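Local coordinates for protein proline dehydrogenase (Bradyrhizobium diazoefficiens USDA 110, PDB 4Q71) that probably oxidises proline to glutamate in two steps, through an FAD-dependent proline dehydrogenase and an NAD(+)-dependent aldehyde dehydrogenase section, at residues Pro684-Pro689 with Thr713-Ile718. The protein carries 1 engineered substitution. Residues are numbered along the deposited sequence; the frame is centred on the assembly and turned at random.
Sequences PAEQTP and TGDGRI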
ATOM      1  N   PRO A 684       1.776  50.972 -12.748  1.00 34.26           N
ATOM      2  CA  PRO A 684       3.220  50.705 -12.675  1.00 30.36           C
ATOM      3  C   PRO A 684       3.958  51.961 -12.235  1.00 30.96           C
ATOM      4  O   PRO A 684       3.378  53.056 -12.244  1.00 28.97           O
ATOM      5  CB  PRO A 684       3.589  50.387 -14.126  1.00 26.99           C
ATOM      6  CG  PRO A 684       2.598  51.256 -14.949  1.00 28.06           C
ATOM      7  CD  PRO A 684       1.321  51.279 -14.119  1.00 28.18           C
ATOM      8  N   ALA A 685       5.221  51.808 -11.859  1.00 27.31           N
ATOM      9  CA  ALA A 685       6.064  52.958 -11.563  1.00 31.36           C
ATOM     10  C   ALA A 685       6.203  53.874 -12.794  1.00 34.74           C
ATOM     11  O   ALA A 685       6.232  53.407 -13.939  1.00 34.18           O
ATOM     12  CB  ALA A 685       7.425  52.492 -11.082  1.00 27.60           C
ATOM     13  N   GLU A 686       6.275  55.178 -12.549  1.00 36.53           N
ATOM     14  CA  GLU A 686       6.407  56.171 -13.614  1.00 38.66           C
ATOM     15  C   GLU A 686       7.557  55.926 -14.582  1.00 33.13           C
ATOM     16  O   GLU A 686       7.436  56.206 -15.775  1.00 34.03           O
ATOM     17  CB  GLU A 686       6.590  57.559 -13.010  1.00 45.24           C
ATOM     18  CG  GLU A 686       5.337  58.393 -12.986  1.00 52.39           C
ATOM     19  CD  GLU A 686       5.626  59.830 -12.613  1.00 60.39           C
ATOM     20  OE1 GLU A 686       6.733  60.099 -12.096  1.00 60.59           O
ATOM     21  OE2 GLU A 686       4.750  60.691 -12.846  1.00 66.22           O
ATOM     22  N   GLN A 687       8.671  55.415 -14.067  1.00 29.00           N
ATOM     23  CA  GLN A 687       9.856  55.174 -14.891  1.00 34.34           C
ATOM     24  C   GLN A 687       9.701  53.996 -15.866  1.00 33.91           C
ATOM     25  O   GLN A 687      10.419  53.918 -16.864  1.00 33.39           O
ATOM     26  CB  GLN A 687      11.097  54.944 -14.005  1.00 31.20           C
ATOM     27  CG  GLN A 687      11.478  56.112 -13.077  1.00 32.62           C
ATOM     28  CD  GLN A 687      10.769  56.072 -11.726  1.00 33.60           C
ATOM     29  OE1 GLN A 687       9.679  55.501 -11.587  1.00 31.48           O
ATOM     30  NE2 GLN A 687      11.408  56.653 -10.711  1.00 31.52           N
ATOM     31  N   THR A 688       8.778  53.078 -15.589  1.00 33.29           N
ATOM     32  CA  THR A 688       8.733  51.838 -16.371  1.00 27.37           C
ATOM     33  C   THR A 688       7.349  51.422 -16.904  1.00 34.40           C
ATOM     34  O   THR A 688       6.932  50.279 -16.722  1.00 31.70           O
ATOM     35  CB  THR A 688       9.349  50.665 -15.568  1.00 35.39           C
ATOM     36  OG1 THR A 688       8.721  50.570 -14.279  1.00 25.88           O
ATOM     37  CG2 THR A 688      10.860  50.874 -15.387  1.00 25.98           C
ATOM     38  N   PRO A 689       6.636  52.343 -17.573  1.00 36.08           N
ATOM     39  CA  PRO A 689       5.314  51.941 -18.056  1.00 32.09           C
ATOM     40  C   PRO A 689       5.346  51.070 -19.325  1.00 33.55           C
ATOM     41  O   PRO A 689       4.401  50.312 -19.539  1.00 31.25           O
ATOM     42  CB  PRO A 689       4.637  53.284 -18.356  1.00 30.04           C
ATOM     43  CG  PRO A 689       5.761  54.185 -18.732  1.00 31.81           C
ATOM     44  CD  PRO A 689       6.913  53.770 -17.853  1.00 34.99           C
ATOM     45  N   THR A 713      -1.538  54.405 -16.044  1.00 37.63           N
ATOM     46  CA  THR A 713      -0.197  54.963 -15.833  1.00 39.71           C
ATOM     47  C   THR A 713      -0.211  56.409 -15.331  1.00 43.04           C
ATOM     48  O   THR A 713      -1.159  57.164 -15.587  1.00 42.48           O
ATOM     49  CB  THR A 713       0.667  54.888 -17.107  1.00 42.08           C
ATOM     50  OG1 THR A 713       0.142  55.779 -18.104  1.00 46.31           O
ATOM     51  CG2 THR A 713       0.696  53.462 -17.644  1.00 42.43           C
ATOM     52  N   GLY A 714       0.840  56.784 -14.605  1.00 49.01           N
ATOM     53  CA  GLY A 714       0.983  58.144 -14.116  1.00 56.75           C
ATOM     54  C   GLY A 714       1.733  58.256 -12.802  1.00 63.81           C
ATOM     55  O   GLY A 714       2.431  57.324 -12.385  1.00 65.95           O
ATOM     56  N   ASP A 715       1.568  59.403 -12.146  1.00 66.74           N
ATOM     57  CA  ASP A 715       2.304  59.750 -10.928  1.00 69.67           C
ATOM     58  C   ASP A 715       1.719  59.130  -9.656  1.00 68.58           C
ATOM     59  O   ASP A 715       0.893  58.210  -9.709  1.00 64.19           O
ATOM     60  CB  ASP A 715       2.337  61.271 -10.764  1.00 72.10           C
ATOM     61  CG  ASP A 715       1.090  61.936 -11.314  1.00 75.53           C
ATOM     62  OD1 ASP A 715       0.165  61.209 -11.735  1.00 74.89           O
ATOM     63  OD2 ASP A 715       1.029  63.183 -11.323  1.00 78.55           O
ATOM     64  N   GLY A 716       2.153  59.655  -8.511  1.00 67.82           N
ATOM     65  CA  GLY A 716       1.591  59.260  -7.235  1.00 67.57           C
ATOM     66  C   GLY A 716       0.172  59.780  -7.097  1.00 66.37           C
ATOM     67  O   GLY A 716      -0.629  59.230  -6.343  1.00 68.53           O
ATOM     68  N   ARG A 717      -0.149  60.842  -7.831  1.00 62.36           N
ATOM     69  CA  ARG A 717      -1.493  61.399  -7.791  1.00 57.31           C
ATOM     70  C   ARG A 717      -2.481  60.405  -8.401  1.00 58.69           C
ATOM     71  O   ARG A 717      -3.614  60.265  -7.928  1.00 60.06           O
ATOM     72  CB  ARG A 717      -1.552  62.738  -8.531  1.00 54.24           C
ATOM     73  N   ILE A 718      -2.044  59.706  -9.444  1.00 54.64           N
ATOM     74  CA  ILE A 718      -2.875  58.689 -10.077  1.00 51.53           C
ATOM     75  C   ILE A 718      -3.006  57.474  -9.164  1.00 47.78           C
ATOM     76  O   ILE A 718      -4.109  56.919  -8.993  1.00 44.75           O
ATOM     77  CB  ILE A 718      -2.289  58.266 -11.446  1.00 51.08           C
ATOM     78  CG1 ILE A 718      -2.505  59.385 -12.476  1.00 52.62           C
ATOM     79  CG2 ILE A 718      -2.905  56.961 -11.921  1.00 45.19           C
ATOM     80  CD1 ILE A 718      -3.958  59.880 -12.555  1.00 49.02           C
TER
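T713 meets two prolines through its methyl group. Its CG2 lies 4.0 Å from CG of P684 and 4.0 Å from CB of P689, so both rings touch one carbon. A chi1 of 68° turns this methyl away from the carbonyl carbon of T713 and towards the two rings. Nearer the surface, E686 reaches over G714. Its CG sits 3.2 Å from the carbonyl O of G714, and its OE2 ends 3.2 Å from CB of D715. The chi1 of E686 is -100°, away from a staggered value, and from CG the chain runs straight out to D715. There OE2 meets CA and CB of D715, not its carboxylate. The two carboxylate planes are nearly parallel, 8° apart. OD2 of D715 is 4.7 Å from OE2 of E686, and the two like charges probably repel mildly. No hydrogen bond joins the two segments directly.

Both segments follow parallel neighbouring strands, 679-683 and 709-711, in the Rossmann-type NAD(+)-binding part of the aldehyde dehydrogenase section. Each runs into a helix, 689-702 or 716-724. K683 and S657, which bind NAD(+) in this protein, lie next to P684; no NAD(+) is bound to this chain.

Further out, K683 NZ bridges the gap with a hydrogen bond to O of G714 and a weak one to O of D715. With the backbone conformation of G714, a CB there would press on the carbonyl O of T713 and run into CG1 of I718. D715 is the N-cap residue of helix 716-724. Across from it, a type I turn from A685 to T688 is closed by T688 N to A685 O at 3.1 Å.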